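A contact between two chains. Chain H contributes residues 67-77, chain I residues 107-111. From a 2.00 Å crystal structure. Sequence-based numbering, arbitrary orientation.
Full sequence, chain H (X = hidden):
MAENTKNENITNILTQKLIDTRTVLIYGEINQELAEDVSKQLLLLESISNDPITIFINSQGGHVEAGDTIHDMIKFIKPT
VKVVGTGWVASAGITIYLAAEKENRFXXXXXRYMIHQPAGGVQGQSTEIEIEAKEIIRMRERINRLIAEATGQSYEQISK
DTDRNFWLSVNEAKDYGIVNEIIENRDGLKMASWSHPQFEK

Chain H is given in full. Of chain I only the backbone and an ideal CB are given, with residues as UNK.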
ATOM      1  N   GLY H  67       9.612  19.683  15.869  1.00 21.07           N
ATOM      2  CA  GLY H  67       9.453  19.792  17.317  1.00 21.10           C
ATOM      3  C   GLY H  67       8.847  21.125  17.723  1.00 21.57           C
ATOM      4  O   GLY H  67       8.002  21.180  18.620  1.00 20.82           O
ATOM      5  N   ASP H  68       9.283  22.193  17.054  1.00 22.65           N
ATOM      6  CA  ASP H  68       8.761  23.542  17.287  1.00 23.57           C
ATOM      7  C   ASP H  68       7.265  23.639  16.990  1.00 23.19           C
ATOM      8  O   ASP H  68       6.513  24.247  17.754  1.00 24.53           O
ATOM      9  CB  ASP H  68       9.534  24.569  16.451  1.00 25.34           C
ATOM     10  CG  ASP H  68      10.936  24.829  16.983  1.00 28.36           C
ATOM     11  OD1 ASP H  68      11.806  25.246  16.188  1.00 31.14           O
ATOM     12  OD2 ASP H  68      11.175  24.622  18.194  1.00 31.64           O
ATOM     13  N   THR H  69       6.845  23.034  15.880  1.00 23.11           N
ATOM     14  CA  THR H  69       5.436  23.014  15.484  1.00 23.00           C
ATOM     15  C   THR H  69       4.567  22.291  16.513  1.00 22.27           C
ATOM     16  O   THR H  69       3.541  22.821  16.939  1.00 23.44           O
ATOM     17  CB  THR H  69       5.246  22.411  14.071  1.00 22.78           C
ATOM     18  OG1 THR H  69       5.777  23.315  13.098  1.00 23.85           O
ATOM     19  CG2 THR H  69       3.769  22.183  13.758  1.00 23.16           C
ATOM     20  N   ILE H  70       4.987  21.093  16.920  1.00 21.22           N
ATOM     21  CA  ILE H  70       4.232  20.312  17.907  1.00 20.65           C
ATOM     22  C   ILE H  70       4.167  21.040  19.254  1.00 20.73           C
ATOM     23  O   ILE H  70       3.098  21.124  19.863  1.00 21.23           O
ATOM     24  CB  ILE H  70       4.793  18.881  18.072  1.00 19.92           C
ATOM     25  CG1 ILE H  70       4.696  18.119  16.745  1.00 20.55           C
ATOM     26  CG2 ILE H  70       4.038  18.129  19.161  1.00 19.70           C
ATOM     27  CD1 ILE H  70       5.549  16.868  16.675  1.00 19.23           C
ATOM     28  N   HIS H  71       5.305  21.572  19.698  1.00 21.13           N
ATOM     29  CA  HIS H  71       5.371  22.394  20.914  1.00 21.84           C
ATOM     30  C   HIS H  71       4.364  23.514  20.875  1.00 22.92           C
ATOM     31  O   HIS H  71       3.572  23.678  21.809  1.00 24.26           O
ATOM     32  CB  HIS H  71       6.784  22.949  21.105  1.00 21.63           C
ATOM     33  CG  HIS H  71       6.899  23.983  22.208  1.00 22.90           C
ATOM     34  ND1 HIS H  71       6.540  25.269  22.036  1.00 24.22           N
ATOM     35  CD2 HIS H  71       7.368  23.878  23.516  1.00 23.11           C
ATOM     36  CE1 HIS H  71       6.755  25.952  23.177  1.00 24.35           C
ATOM     37  NE2 HIS H  71       7.263  25.100  24.082  1.00 24.28           N
ATOM     38  N   ASP H  72       4.385  24.288  19.791  1.00 23.05           N
ATOM     39  CA  ASP H  72       3.515  25.456  19.649  1.00 24.52           C
ATOM     40  C   ASP H  72       2.041  25.092  19.472  1.00 25.65           C
ATOM     41  O   ASP H  72       1.167  25.805  19.962  1.00 27.06           O
ATOM     42  CB  ASP H  72       3.995  26.357  18.508  1.00 24.81           C
ATOM     43  CG  ASP H  72       5.229  27.170  18.876  1.00 26.05           C
ATOM     44  OD1 ASP H  72       5.705  27.945  18.020  1.00 26.95           O
ATOM     45  OD2 ASP H  72       5.729  27.039  20.015  1.00 26.65           O
ATOM     46  N   MET H  73       1.769  23.982  18.786  1.00 25.94           N
ATOM     47  CA  MET H  73       0.390  23.509  18.608  1.00 27.11           C
ATOM     48  C   MET H  73      -0.242  23.083  19.932  1.00 27.27           C
ATOM     49  O   MET H  73      -1.435  23.309  20.156  1.00 27.55           O
ATOM     50  CB  MET H  73       0.315  22.367  17.587  1.00 27.80           C
ATOM     51  CG  MET H  73       0.452  22.800  16.129  1.00 31.31           C
ATOM     52  SD  MET H  73      -0.764  24.010  15.553  1.00 36.76           S
ATOM     53  CE  MET H  73      -2.307  23.197  15.950  1.00 30.06           C
ATOM     54  N   ILE H  74       0.566  22.471  20.798  1.00 26.75           N
ATOM     55  CA  ILE H  74       0.139  22.098  22.149  1.00 27.09           C
ATOM     56  C   ILE H  74      -0.306  23.331  22.940  1.00 28.98           C
ATOM     57  O   ILE H  74      -1.355  23.311  23.584  1.00 29.51           O
ATOM     58  CB  ILE H  74       1.248  21.320  22.903  1.00 26.10           C
ATOM     59  CG1 ILE H  74       1.346  19.883  22.374  1.00 25.06           C
ATOM     60  CG2 ILE H  74       0.994  21.306  24.407  1.00 26.38           C
ATOM     61  CD1 ILE H  74       2.628  19.166  22.751  1.00 23.85           C
ATOM     62  N   LYS H  75       0.485  24.400  22.869  1.00 29.89           N
ATOM     63  CA  LYS H  75       0.157  25.655  23.549  1.00 33.15           C
ATOM     64  C   LYS H  75      -0.963  26.436  22.855  1.00 33.75           C
ATOM     65  O   LYS H  75      -1.693  27.186  23.506  1.00 35.40           O
ATOM     66  CB  LYS H  75       1.401  26.537  23.694  1.00 35.22           C
ATOM     67  CG  LYS H  75       2.404  26.029  24.716  1.00 36.30           C
ATOM     68  CD  LYS H  75       3.381  27.121  25.121  1.00 41.44           C
ATOM     69  CE  LYS H  75       4.251  26.672  26.283  1.00 44.16           C
ATOM     70  NZ  LYS H  75       5.081  27.785  26.820  1.00 50.28           N
ATOM     71  N   PHE H  76      -1.094  26.250  21.541  1.00 32.30           N
ATOM     72  CA  PHE H  76      -2.067  26.986  20.728  1.00 34.96           C
ATOM     73  C   PHE H  76      -3.517  26.580  20.996  1.00 35.34           C
ATOM     74  O   PHE H  76      -4.387  27.439  21.149  1.00 35.77           O
ATOM     75  CB  PHE H  76      -1.736  26.849  19.234  1.00 35.13           C
ATOM     76  CG  PHE H  76      -2.703  27.556  18.323  1.00 38.61           C
ATOM     77  CD1 PHE H  76      -2.648  28.938  18.163  1.00 40.34           C
ATOM     78  CD2 PHE H  76      -3.662  26.838  17.613  1.00 39.23           C
ATOM     79  CE1 PHE H  76      -3.538  29.590  17.321  1.00 42.53           C
ATOM     80  CE2 PHE H  76      -4.554  27.485  16.770  1.00 41.61           C
ATOM     81  CZ  PHE H  76      -4.490  28.863  16.623  1.00 43.77           C
ATOM     82  N   ILE H  77      -3.768  25.274  21.045  1.00 34.11           N
ATOM     83  CA  ILE H  77      -5.128  24.750  21.211  1.00 35.33           C
ATOM     84  C   ILE H  77      -5.712  25.094  22.583  1.00 35.38           C
ATOM     85  O   ILE H  77      -4.973  25.276  23.553  1.00 33.31           O
ATOM     86  CB  ILE H  77      -5.209  23.226  20.941  1.00 34.18           C
ATOM     87  CG1 ILE H  77      -4.294  22.445  21.896  1.00 33.50           C
ATOM     88  CG2 ILE H  77      -4.883  22.929  19.480  1.00 30.71           C
ATOM     89  CD1 ILE H  77      -4.523  20.947  21.897  1.00 32.50           C
TER
ATOM     90  N   UNK I 107       1.839  34.070  12.854  1.00 27.41           N
ATOM     91  CA  UNK I 107       2.928  33.150  13.153  1.00 26.60           C
ATOM     92  C   UNK I 107       2.853  32.628  14.576  1.00 25.89           C
ATOM     93  O   UNK I 107       2.530  33.366  15.510  1.00 26.19           O
ATOM     94  CB  UNK I 107       4.277  33.835  12.922  1.00 26.60           C
ATOM     95  N   UNK I 108       3.148  31.342  14.726  1.00 25.17           N
ATOM     96  CA  UNK I 108       3.424  30.757  16.029  1.00 25.61           C
ATOM     97  C   UNK I 108       4.833  31.200  16.451  1.00 25.67           C
ATOM     98  O   UNK I 108       5.660  31.504  15.589  1.00 26.97           O
ATOM     99  CB  UNK I 108       3.303  29.232  15.991  1.00 25.61           C
ATOM    100  N   UNK I 109       5.107  31.259  17.773  1.00 26.79           N
ATOM    101  CA  UNK I 109       6.351  31.872  18.269  1.00 27.91           C
ATOM    102  C   UNK I 109       7.647  31.210  17.792  1.00 28.46           C
ATOM    103  O   UNK I 109       8.607  31.910  17.471  1.00 29.41           O
ATOM    104  CB  UNK I 109       6.335  31.857  19.799  1.00 27.91           C
ATOM    105  N   UNK I 110       7.674  29.880  17.748  1.00 28.75           N
ATOM    106  CA  UNK I 110       8.888  29.154  17.378  1.00 28.09           C
ATOM    107  C   UNK I 110       8.962  28.857  15.882  1.00 26.90           C
ATOM    108  O   UNK I 110       8.814  27.713  15.442  1.00 26.92           O
ATOM    109  CB  UNK I 110       8.970  27.844  18.165  1.00 28.09           C
ATOM    110  N   UNK I 111       9.188  29.918  15.114  1.00 25.95           N
ATOM    111  CA  UNK I 111       9.223  29.854  13.659  1.00 24.53           C
ATOM    112  C   UNK I 111      10.315  30.780  13.139  1.00 24.89           C
ATOM    113  O   UNK I 111      10.499  31.884  13.653  1.00 25.97           O
ATOM    114  CB  UNK I 111       7.865  30.228  13.062  1.00 24.53           C
TER

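Chain H presents one flank of a helix, with D68(H), H71(H), D72(H) and F76(H) pointing their CA-to-CB bonds toward chain I. Among these D72(H) matters most: with chi1 near -75° (m), its carboxylate lies close to the neighbouring backbone and sets the terms for most of what follows.

Position 107 has extended backbone angles, phi/psi -143/140, and nothing of the helix lies within 5.5 Å of its ideal CB. Chain H therefore asks nothing specific here, and any residue at ease in a strand would serve. The deposited residue is S107(I), which turns to its own chain: its OG donates to the backbone O of position 108 at 2.9 Å.

Position 108 is still extended, at -75/154, but its CA-to-CB bond points toward the helix, and the ideal CB sits 3.4 Å from D72(H) OD1. A short polar side chain could look to that carboxylate. In other directions from the same CB, however, M73(H) and F76(H) offer a thioether and an aromatic ring, so a longer apolar side chain such as leucine, isoleucine or methionine would find more to touch. The residue is L108(I). Its CD1 comes within 3.9 Å of F76(H) CD1, and its CD2 lies 4.1 Å from M73(H) SD, so the two methyls meet different apolar neighbours. Both chi angles fall between the usual wells, chi1 at -95° and chi2 at 23°.

At position 109 the chain turns a corner. The CA-to-CB bond points sideways, and the ideal CB is 4.3 Å from D72(H) OD1, so the helix gives little guidance. The phi of -61° admits many residues, proline among them, and no backbone N-H is needed for chain H. P109(I) is what is found; its ring carbon CD packs 3.3 Å from D72(H) OD1, while its nitrogen has no hydrogen to share with that oxygen.

Position 110 is the most demanding. Its backbone N lies 2.8 Å from D72(H) OD1 and donates a hydrogen bond to it, a contact most residues other than proline could make. The CA-to-CB bond points toward the helix, and the ideal CB lies only 3.3 Å from D72(H) OD1 and 3.7 Å from D68(H) CB, leaving a tight start to the side chain. With a carboxylate so near, a compact donor is favoured: asparagine suits well, serine or threonine could be considered, and an acid would meet like charge. N110(I) takes the place. Its ND2 donates to D72(H) OD2 at 2.9 Å, so main chain and side chain together grip both carboxylate oxygens. H71(H) ND1 also donates to D72(H) OD2, at 2.8 Å, helping to hold the acceptor in place. A water adds a further link, donating to D72(H) OD1 at 2.8 Å and to N110(I) O at 3.0 Å.

Position 111 returns to extended angles, -142/139, with its CA-to-CB bond sideways and no helix atom within 5.5 Å of the ideal CB. Strand-favouring residues, beta-branched ones included, would fit. T111(I) uses its OG1 to donate to L108(I) O at 2.8 Å, bracing the corner from within.

Chain I, residues 107-111: SLPNT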
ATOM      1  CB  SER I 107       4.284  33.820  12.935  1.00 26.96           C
ATOM      2  OG  SER I 107       5.338  32.880  13.091  1.00 26.77           O
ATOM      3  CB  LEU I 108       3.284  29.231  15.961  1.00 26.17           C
ATOM      4  CG  LEU I 108       1.942  28.583  16.357  1.00 26.47           C
ATOM      5  CD1 LEU I 108       0.732  29.509  16.261  1.00 26.24           C
ATOM      6  CD2 LEU I 108       1.695  27.298  15.579  1.00 24.93           C
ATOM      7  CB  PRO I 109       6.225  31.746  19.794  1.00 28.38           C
ATOM      8  CG  PRO I 109       4.768  31.581  20.050  1.00 29.09           C
ATOM      9  CD  PRO I 109       4.259  30.789  18.884  1.00 27.42           C
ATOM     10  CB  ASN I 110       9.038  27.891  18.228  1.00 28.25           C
ATOM     11  CG  ASN I 110       9.366  28.208  19.674  1.00 29.28           C
ATOM     12  OD1 ASN I 110      10.494  28.580  19.997  1.00 29.54           O
ATOM     13  ND2 ASN I 110       8.380  28.070  20.551  1.00 27.33           N
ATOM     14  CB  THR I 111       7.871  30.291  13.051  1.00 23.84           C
ATOM     15  OG1 THR I 111       6.796  29.660  13.758  1.00 25.13           O
ATOM     16  CG2 THR I 111       7.786  29.926  11.567  1.00 22.97           C
TER
HETATM   17  O   HOH W   1       5.979  26.873  15.421  1.00 27.89           O
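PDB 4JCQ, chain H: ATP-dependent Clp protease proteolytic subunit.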